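Local coordinates for protein esterase D (Lactobacillus rhamnosus, PDB 3DKR) that probably hydrolyses carboxylic esters, as a serine hydrolase of the alpha/beta hydrolase fold with a catalytic triad, at residues L28-Y31 with N36-N39; A42-R47 with A236-V241; E64-L69 with S155-A160. All coordinates share one frame; numbering follows the deposited sequence.

Contact 1: residues L28-Y31 with N36-N39; sequences LHAY and NDMN. With ACT (acetate ion), chain B.
The carboxylate of Asp37 reaches across to Ala30 and settles beside His29. Its CG stands anti to the carbonyl carbon (chi1 -64°), which directs OD2 at the backbone: Ala30 N donates to Asp37 OD2 at 3.0 Å, with an N-H...O angle of 161°, meeting the oxygen nearly along its C-O axis. The same oxygen lies 3.4 Å from His29 CB, while the carboxylate and imidazole planes are 76° apart. The ring is engaged elsewhere: His29 ND1 donates to Ala30 O at 2.9 Å with the acceptor in the ring plane, and NE2 is hydrogen-bonded to Phe57 N. Met38 lays its CE methyl 3.4 Å from Leu28 O. Asp37 OD2 also accepts from Ser34 N, so one oxygen holds two amides of the loop; an alanine here would probably deprive Ala30 N and Ser34 N of their shared acceptor and let the loop shift. The next amide, Tyr31 N, donates at 2.8 Å to O of an acetate, probably from the crystallisation liquor, which is also hydrogen-bonded to Ser101 N, Leu102 N and His226 NE2. This geometry is consistent with the oxyanion hole of alpha/beta hydrolases, which pairs an amide from this loop with the one following the nucleophile.

Contact 2: residues A42-R47 with A236-V241; sequences ARALQR and ALEEDV
The axes of the helical segments 42-47 and 236-241 approach to 10.1 Å with a signed crossing angle of -46°, and Ala44 and Glu238 have the nearest CA pair, at 6.6 Å. Ala44 CB points toward the partner helix and lies against the side chain of Glu238, 3.7 Å from Glu238 CG and 3.6 Å from Glu238 OE1. Glu238 runs extended beyond CG (chi2 156°), so that CG and the carboxylate itself both lie against the Ala44 methyl, and OE1 then faces Arg47. There the opposite charges stop short of a salt bridge, with Arg47 NH2 and Glu238 OE1 4.3 Å apart near the guanidinium plane. A water closes the interval, accepting from Arg47 NH2 at 3.2 Å and donating to Glu238 OE1 at 2.7 Å. One guanidinium face of Arg47, off-centre toward its rim, lies against Ala44 CA, folding the arginine back along its own helix. Deeper in, Leu45 CD2 and Val241 CG1 make a looser apolar contact at 4.5 Å. Met41, from the preceding turn of helix 39-47, touches Leu237, Glu238 and Val241. Around this pair, Ala42 packs on Phe16 and Tyr18 of edge strand 16-18, whereas Leu237 packs on Tyr221 of strand 216-221, the other edge.

Contact 3: residues E64-L69 with S155-A160; sequences EPLDIL and STQILA
Leu66 and Leu69 both hold CG anti to the carbonyl carbon (chi1 -69° and -62°), which carries their branched ends from successive turns of one short helix to the start of helix 155-178. The fork of Leu66 does most of the touching. Both its methyls face Gln157 CB, with Leu66 CD1 and Leu66 CD2 each 4.0 Å from that atom, and the two side chains cross at about a right angle. Leu66 CD2 also meets Ile158 CG1 at 4.1 Å, turned obliquely to it. One turn on, Leu69 CD1 rests 4.1 Å from Ile158 CA and comes less closely to Ile158 CG1. Ile158 thus receives both leucines, while it also packs on Leu139 and Ala142 of helix 134-149. A capping bond lies in the turn leading into the helix: Leu66 N donates to the anti lone pair of Glu64 OE2 at 3.0 Å, N-H...O angle 161°. Helices 134-149 and 155-178 are inserted between strands 119-122 and 187-192, where alpha/beta hydrolases commonly carry a lid, and the contact joins that insertion to helix 66-71. Since what meets across it is aliphatic carbon, side-chain and CA, the chemistry implies non-directional van der Waals packing, buried on the Ile158 and Leu69 side and more open at Gln157; the directional capping bond orders helix 66-71 and not its pairing with the insertion.

How the contacts relate
Contacts 1 and 2 follow each other along the chain, their segments adjoining where the loop after strand 23-28 runs into helix 39-47; their centres are about 14 Å apart. Contact 3, its centre about 20 Å from that of contact 1, is nested within the long loop closed by contact 2. Contacts 2 and 3 lie on opposite sides of the chain's centre, about 34 Å apart between centres, and do not touch. Contact 1 sits between them and reaches contact 3 directly: Tyr31 CE1 packs 3.6 Å from Ile68 CG2. The series therefore runs from helices over the central sheet, through the loop beside the predicted catalytic residues, to the inserted helices, with Tyr31 bridging active-site loop and insertion.

Contact 1: residues L28-Y31 with N36-N39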
loop_
_atom_site.group_PDB
_atom_site.type_symbol
_atom_site.label_atom_id
_atom_site.label_comp_id
_atom_site.label_asym_id
_atom_site.label_seq_id
_atom_site.Cartn_x
_atom_site.Cartn_y
_atom_site.Cartn_z
ATOM N N LEU A 28 4.645 0.054 0.765
ATOM C CA LEU A 28 4.068 -0.967 -0.122
ATOM C C LEU A 28 3.018 -0.339 -1.044
ATOM O O LEU A 28 2.053 0.273 -0.590
ATOM C CB LEU A 28 3.469 -2.108 0.699
ATOM C CG LEU A 28 4.475 -2.777 1.634
ATOM C CD1 LEU A 28 3.797 -3.848 2.488
ATOM C CD2 LEU A 28 5.653 -3.410 0.852
ATOM N N HIS A 29 3.230 -0.477 -2.352
ATOM C CA HIS A 29 2.507 0.344 -3.321
ATOM C C HIS A 29 1.082 -0.130 -3.661
ATOM O O HIS A 29 0.570 -1.075 -3.058
ATOM C CB HIS A 29 3.376 0.591 -4.573
ATOM C CG HIS A 29 3.638 -0.610 -5.437
ATOM N ND1 HIS A 29 2.686 -1.145 -6.291
ATOM C CD2 HIS A 29 4.783 -1.296 -5.673
ATOM C CE1 HIS A 29 3.232 -2.133 -6.982
ATOM N NE2 HIS A 29 4.502 -2.248 -6.624
ATOM N N ALA A 30 0.467 0.564 -4.621
ATOM C CA ALA A 30 -0.925 0.316 -5.024
ATOM C C ALA A 30 -1.069 -0.742 -6.106
ATOM O O ALA A 30 -0.139 -1.007 -6.865
ATOM C CB ALA A 30 -1.540 1.608 -5.518
ATOM N N TYR A 31 -2.268 -1.314 -6.187
ATOM C CA TYR A 31 -2.625 -2.198 -7.295
ATOM C C TYR A 31 -2.634 -1.360 -8.585
ATOM O O TYR A 31 -3.231 -0.289 -8.628
ATOM C CB TYR A 31 -4.000 -2.772 -7.041
ATOM C CG TYR A 31 -4.486 -3.807 -8.023
ATOM C CD1 TYR A 31 -3.740 -4.939 -8.300
ATOM C CD2 TYR A 31 -5.742 -3.686 -8.600
ATOM C CE1 TYR A 31 -4.209 -5.907 -9.181
ATOM C CE2 TYR A 31 -6.225 -4.647 -9.471
ATOM C CZ TYR A 31 -5.465 -5.758 -9.752
ATOM O OH TYR A 31 -5.956 -6.729 -10.614
ATOM N N ASN A 36 6.799 4.265 -7.920
ATOM C CA ASN A 36 6.534 5.692 -8.150
ATOM C C ASN A 36 5.451 6.275 -7.244
ATOM O O ASN A 36 5.468 7.476 -6.932
ATOM C CB ASN A 36 6.154 5.956 -9.601
ATOM C CG ASN A 36 7.306 5.723 -10.568
ATOM O OD1 ASN A 36 7.100 5.230 -11.691
ATOM N ND2 ASN A 36 8.506 6.092 -10.157
ATOM N N ASP A 37 4.515 5.420 -6.813
ATOM C CA ASP A 37 3.442 5.812 -5.899
ATOM C C ASP A 37 4.019 6.429 -4.619
ATOM O O ASP A 37 3.363 7.218 -3.956
ATOM C CB ASP A 37 2.610 4.594 -5.465
ATOM C CG ASP A 37 1.852 3.917 -6.604
ATOM O OD1 ASP A 37 1.663 4.515 -7.684
ATOM O OD2 ASP A 37 1.447 2.756 -6.381
ATOM N N MET A 38 5.253 6.050 -4.293
ATOM C CA MET A 38 5.854 6.396 -3.010
ATOM C C MET A 38 7.031 7.373 -3.121
ATOM O O MET A 38 7.694 7.647 -2.118
ATOM C CB MET A 38 6.321 5.116 -2.296
ATOM C CG MET A 38 5.197 4.147 -1.925
ATOM S SD MET A 38 4.074 4.903 -0.746
ATOM C CE MET A 38 2.987 3.518 -0.383
ATOM N N ASN A 39 7.309 7.908 -4.315
ATOM C CA ASN A 39 8.463 8.809 -4.472
ATOM C C ASN A 39 8.425 9.998 -3.514
ATOM O O ASN A 39 9.407 10.279 -2.824
ATOM C CB ASN A 39 8.550 9.361 -5.903
ATOM C CG ASN A 39 8.873 8.304 -6.923
ATOM O OD1 ASN A 39 9.251 7.176 -6.584
ATOM N ND2 ASN A 39 8.731 8.664 -8.218
HETATM C C ACT B . -4.467 0.737 -4.359
HETATM O O ACT B . -3.933 -0.393 -4.143
HETATM O OXT ACT B . -4.265 1.679 -3.541
HETATM C CH3 ACT B . -5.324 0.977 -5.572
#

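Contact 2: residues A42-R47 with A236-V241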
loop_
_atom_site.group_PDB
_atom_site.type_symbol
_atom_site.label_atom_id
_atom_site.label_comp_id
_atom_site.label_asym_id
_atom_site.label_seq_id
_atom_site.Cartn_x
_atom_site.Cartn_y
_atom_site.Cartn_z
ATOM N N ALA A 42 8.661 8.759 0.256
ATOM C CA ALA A 42 10.004 8.250 0.513
ATOM C C ALA A 42 11.005 9.404 0.708
ATOM O O ALA A 42 11.840 9.391 1.614
ATOM C CB ALA A 42 10.428 7.316 -0.608
ATOM N N ARG A 43 10.905 10.418 -0.145
ATOM C CA ARG A 43 11.800 11.565 -0.065
ATOM C C ARG A 43 11.524 12.413 1.174
ATOM O O ARG A 43 12.464 12.883 1.818
ATOM C CB ARG A 43 11.707 12.400 -1.343
ATOM C CG ARG A 43 12.332 11.721 -2.525
ATOM C CD ARG A 43 13.851 11.645 -2.402
ATOM N NE ARG A 43 14.477 11.560 -3.707
ATOM C CZ ARG A 43 15.785 11.520 -3.931
ATOM N NH1 ARG A 43 16.666 11.509 -2.925
ATOM N NH2 ARG A 43 16.225 11.476 -5.186
ATOM N N ALA A 44 10.254 12.606 1.528
ATOM C CA ALA A 44 9.913 13.309 2.769
ATOM C C ALA A 44 10.518 12.579 3.968
ATOM O O ALA A 44 11.097 13.182 4.866
ATOM C CB ALA A 44 8.411 13.440 2.924
ATOM N N LEU A 45 10.415 11.260 3.969
ATOM C CA LEU A 45 10.984 10.479 5.064
ATOM C C LEU A 45 12.496 10.607 5.075
ATOM O O LEU A 45 13.098 10.771 6.136
ATOM C CB LEU A 45 10.558 9.024 4.973
ATOM C CG LEU A 45 9.062 8.804 5.145
ATOM C CD1 LEU A 45 8.716 7.346 4.905
ATOM C CD2 LEU A 45 8.630 9.188 6.561
ATOM N N GLN A 46 13.110 10.589 3.899
ATOM C CA GLN A 46 14.554 10.771 3.795
ATOM C C GLN A 46 14.996 12.126 4.369
ATOM O O GLN A 46 16.010 12.200 5.084
ATOM C CB GLN A 46 14.997 10.661 2.344
ATOM C CG GLN A 46 16.507 10.719 2.163
ATOM C CD GLN A 46 16.915 10.644 0.716
ATOM O OE1 GLN A 46 16.366 11.369 -0.115
ATOM N NE2 GLN A 46 17.893 9.800 0.407
ATOM N N ARG A 47 14.246 13.187 4.076
ATOM C CA ARG A 47 14.605 14.526 4.584
ATOM C C ARG A 47 14.553 14.563 6.104
ATOM O O ARG A 47 15.231 15.385 6.729
ATOM C CB ARG A 47 13.726 15.633 4.011
ATOM C CG ARG A 47 13.819 15.796 2.509
ATOM C CD ARG A 47 13.200 17.119 2.073
ATOM N NE ARG A 47 11.758 17.190 2.314
ATOM C CZ ARG A 47 10.832 16.659 1.514
ATOM N NH1 ARG A 47 11.177 15.993 0.412
ATOM N NH2 ARG A 47 9.546 16.789 1.831
ATOM N N ALA A 236 0.355 16.943 3.852
ATOM C CA ALA A 236 -0.321 16.681 5.110
ATOM C C ALA A 236 -0.078 15.256 5.559
ATOM O O ALA A 236 0.166 15.003 6.733
ATOM C CB ALA A 236 -1.803 16.936 4.976
ATOM N N LEU A 237 -0.183 14.317 4.622
ATOM C CA LEU A 237 0.004 12.910 4.959
ATOM C C LEU A 237 1.410 12.683 5.501
ATOM O O LEU A 237 1.598 12.012 6.525
ATOM C CB LEU A 237 -0.225 12.042 3.725
ATOM C CG LEU A 237 0.054 10.555 3.945
ATOM C CD1 LEU A 237 -0.971 9.924 4.918
ATOM C CD2 LEU A 237 0.070 9.831 2.606
ATOM N N GLU A 238 2.393 13.241 4.810
ATOM C CA GLU A 238 3.799 13.117 5.222
ATOM C C GLU A 238 3.997 13.642 6.639
ATOM O O GLU A 238 4.568 12.976 7.484
ATOM C CB GLU A 238 4.697 13.844 4.226
ATOM C CG GLU A 238 4.728 13.147 2.863
ATOM C CD GLU A 238 5.082 14.035 1.691
ATOM O OE1 GLU A 238 5.501 15.213 1.881
ATOM O OE2 GLU A 238 4.928 13.540 0.549
ATOM N N GLU A 239 3.474 14.834 6.911
ATOM C CA GLU A 239 3.553 15.384 8.266
ATOM C C GLU A 239 2.899 14.467 9.303
ATOM O O GLU A 239 3.460 14.225 10.377
ATOM C CB GLU A 239 2.939 16.778 8.312
ATOM C CG GLU A 239 3.663 17.781 7.416
ATOM N N ASP A 240 1.725 13.928 8.972
ATOM C CA ASP A 240 0.996 13.055 9.900
ATOM C C ASP A 240 1.761 11.754 10.169
ATOM O O ASP A 240 1.847 11.285 11.307
ATOM C CB ASP A 240 -0.396 12.737 9.354
ATOM C CG ASP A 240 -1.303 13.967 9.279
ATOM O OD1 ASP A 240 -1.050 14.957 10.029
ATOM O OD2 ASP A 240 -2.276 13.940 8.493
ATOM N N VAL A 241 2.314 11.166 9.107
ATOM C CA VAL A 241 3.069 9.909 9.237
ATOM C C VAL A 241 4.343 10.105 10.067
ATOM O O VAL A 241 4.697 9.285 10.928
ATOM C CB VAL A 241 3.422 9.341 7.835
ATOM C CG1 VAL A 241 4.466 8.208 7.942
ATOM C CG2 VAL A 241 2.134 8.899 7.097
HETATM O O HOH W 1 7.003 16.354 -0.083
#

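Contact 3: residues E64-L69 with S155-A160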
loop_
_atom_site.group_PDB
_atom_site.type_symbol
_atom_site.label_atom_id
_atom_site.label_comp_id
_atom_site.label_asym_id
_atom_site.label_seq_id
_atom_site.Cartn_x
_atom_site.Cartn_y
_atom_site.Cartn_z
ATOM N N GLU A 64 3.406 -4.165 -20.127
ATOM C CA GLU A 64 2.286 -5.040 -20.446
ATOM C C GLU A 64 1.324 -5.133 -19.236
ATOM O O GLU A 64 1.597 -5.893 -18.299
ATOM C CB GLU A 64 2.825 -6.428 -20.809
ATOM C CG GLU A 64 1.767 -7.476 -21.083
ATOM C CD GLU A 64 0.726 -6.982 -22.049
ATOM O OE1 GLU A 64 1.024 -6.931 -23.264
ATOM O OE2 GLU A 64 -0.384 -6.632 -21.603
ATOM N N PRO A 65 0.202 -4.386 -19.264
ATOM C CA PRO A 65 -0.747 -4.446 -18.138
ATOM C C PRO A 65 -1.239 -5.846 -17.761
ATOM O O PRO A 65 -1.549 -6.085 -16.598
ATOM C CB PRO A 65 -1.914 -3.582 -18.613
ATOM C CG PRO A 65 -1.291 -2.625 -19.586
ATOM C CD PRO A 65 -0.247 -3.424 -20.287
ATOM N N LEU A 66 -1.297 -6.765 -18.720
ATOM C CA LEU A 66 -1.684 -8.146 -18.428
ATOM C C LEU A 66 -0.719 -8.847 -17.480
ATOM O O LEU A 66 -1.112 -9.806 -16.813
ATOM C CB LEU A 66 -1.839 -8.951 -19.723
ATOM C CG LEU A 66 -3.033 -8.519 -20.561
ATOM C CD1 LEU A 66 -3.009 -9.200 -21.934
ATOM C CD2 LEU A 66 -4.354 -8.795 -19.842
ATOM N N ASP A 67 0.535 -8.387 -17.416
ATOM C CA ASP A 67 1.512 -8.963 -16.485
ATOM C C ASP A 67 1.038 -8.891 -15.036
ATOM O O ASP A 67 1.355 -9.786 -14.233
ATOM C CB ASP A 67 2.853 -8.257 -16.583
ATOM C CG ASP A 67 3.612 -8.598 -17.862
ATOM O OD1 ASP A 67 3.227 -9.557 -18.585
ATOM O OD2 ASP A 67 4.615 -7.902 -18.118
ATOM N N ILE A 68 0.290 -7.846 -14.707
ATOM C CA ILE A 68 -0.264 -7.703 -13.343
ATOM C C ILE A 68 -1.162 -8.881 -13.054
ATOM O O ILE A 68 -1.133 -9.474 -11.963
ATOM C CB ILE A 68 -1.070 -6.386 -13.182
ATOM C CG1 ILE A 68 -0.137 -5.172 -13.305
ATOM C CG2 ILE A 68 -1.824 -6.377 -11.850
ATOM C CD1 ILE A 68 -0.829 -3.855 -13.567
ATOM N N LEU A 69 -1.956 -9.242 -14.068
ATOM C CA LEU A 69 -2.977 -10.263 -13.936
ATOM C C LEU A 69 -2.437 -11.673 -14.074
ATOM O O LEU A 69 -3.018 -12.603 -13.518
ATOM C CB LEU A 69 -4.050 -10.046 -15.005
ATOM C CG LEU A 69 -4.807 -8.721 -14.922
ATOM C CD1 LEU A 69 -5.597 -8.433 -16.187
ATOM C CD2 LEU A 69 -5.746 -8.729 -13.719
ATOM N N SER A 155 -8.761 -4.824 -23.602
ATOM C CA SER A 155 -9.935 -4.878 -22.739
ATOM C C SER A 155 -10.531 -6.288 -22.634
ATOM O O SER A 155 -10.970 -6.692 -21.561
ATOM C CB SER A 155 -10.988 -3.866 -23.201
ATOM O OG SER A 155 -11.305 -4.045 -24.568
ATOM N N THR A 156 -10.530 -7.051 -23.724
ATOM C CA THR A 156 -11.153 -8.373 -23.716
ATOM C C THR A 156 -10.410 -9.362 -22.812
ATOM O O THR A 156 -11.029 -10.072 -22.020
ATOM C CB THR A 156 -11.287 -8.947 -25.148
ATOM O OG1 THR A 156 -11.948 -7.985 -25.981
ATOM C CG2 THR A 156 -12.086 -10.245 -25.147
ATOM N N GLN A 157 -9.090 -9.405 -22.924
ATOM C CA GLN A 157 -8.287 -10.254 -22.042
ATOM C C GLN A 157 -8.362 -9.744 -20.598
ATOM O O GLN A 157 -8.423 -10.537 -19.655
ATOM C CB GLN A 157 -6.827 -10.337 -22.527
ATOM C CG GLN A 157 -6.597 -11.346 -23.662
ATOM C CD GLN A 157 -6.333 -12.777 -23.163
ATOM O OE1 GLN A 157 -7.240 -13.615 -23.114
ATOM N NE2 GLN A 157 -5.089 -13.053 -22.787
ATOM N N ILE A 158 -8.385 -8.426 -20.425
ATOM C CA ILE A 158 -8.507 -7.852 -19.080
ATOM C C ILE A 158 -9.766 -8.394 -18.385
ATOM O O ILE A 158 -9.696 -8.880 -17.248
ATOM C CB ILE A 158 -8.516 -6.319 -19.112
ATOM C CG1 ILE A 158 -7.120 -5.806 -19.474
ATOM C CG2 ILE A 158 -8.982 -5.751 -17.756
ATOM C CD1 ILE A 158 -7.063 -4.316 -19.668
ATOM N N LEU A 159 -10.903 -8.365 -19.079
ATOM C CA LEU A 159 -12.168 -8.849 -18.497
ATOM C C LEU A 159 -12.142 -10.343 -18.177
ATOM O O LEU A 159 -12.870 -10.807 -17.290
ATOM C CB LEU A 159 -13.356 -8.530 -19.408
ATOM C CG LEU A 159 -13.715 -7.055 -19.594
ATOM C CD1 LEU A 159 -14.998 -6.935 -20.408
ATOM C CD2 LEU A 159 -13.849 -6.317 -18.260
ATOM N N ALA A 160 -11.309 -11.090 -18.893
ATOM C CA ALA A 160 -11.149 -12.525 -18.666
ATOM C C ALA A 160 -10.415 -12.842 -17.369
ATOM O O ALA A 160 -10.685 -13.863 -16.746
ATOM C CB ALA A 160 -10.409 -13.153 -19.826
#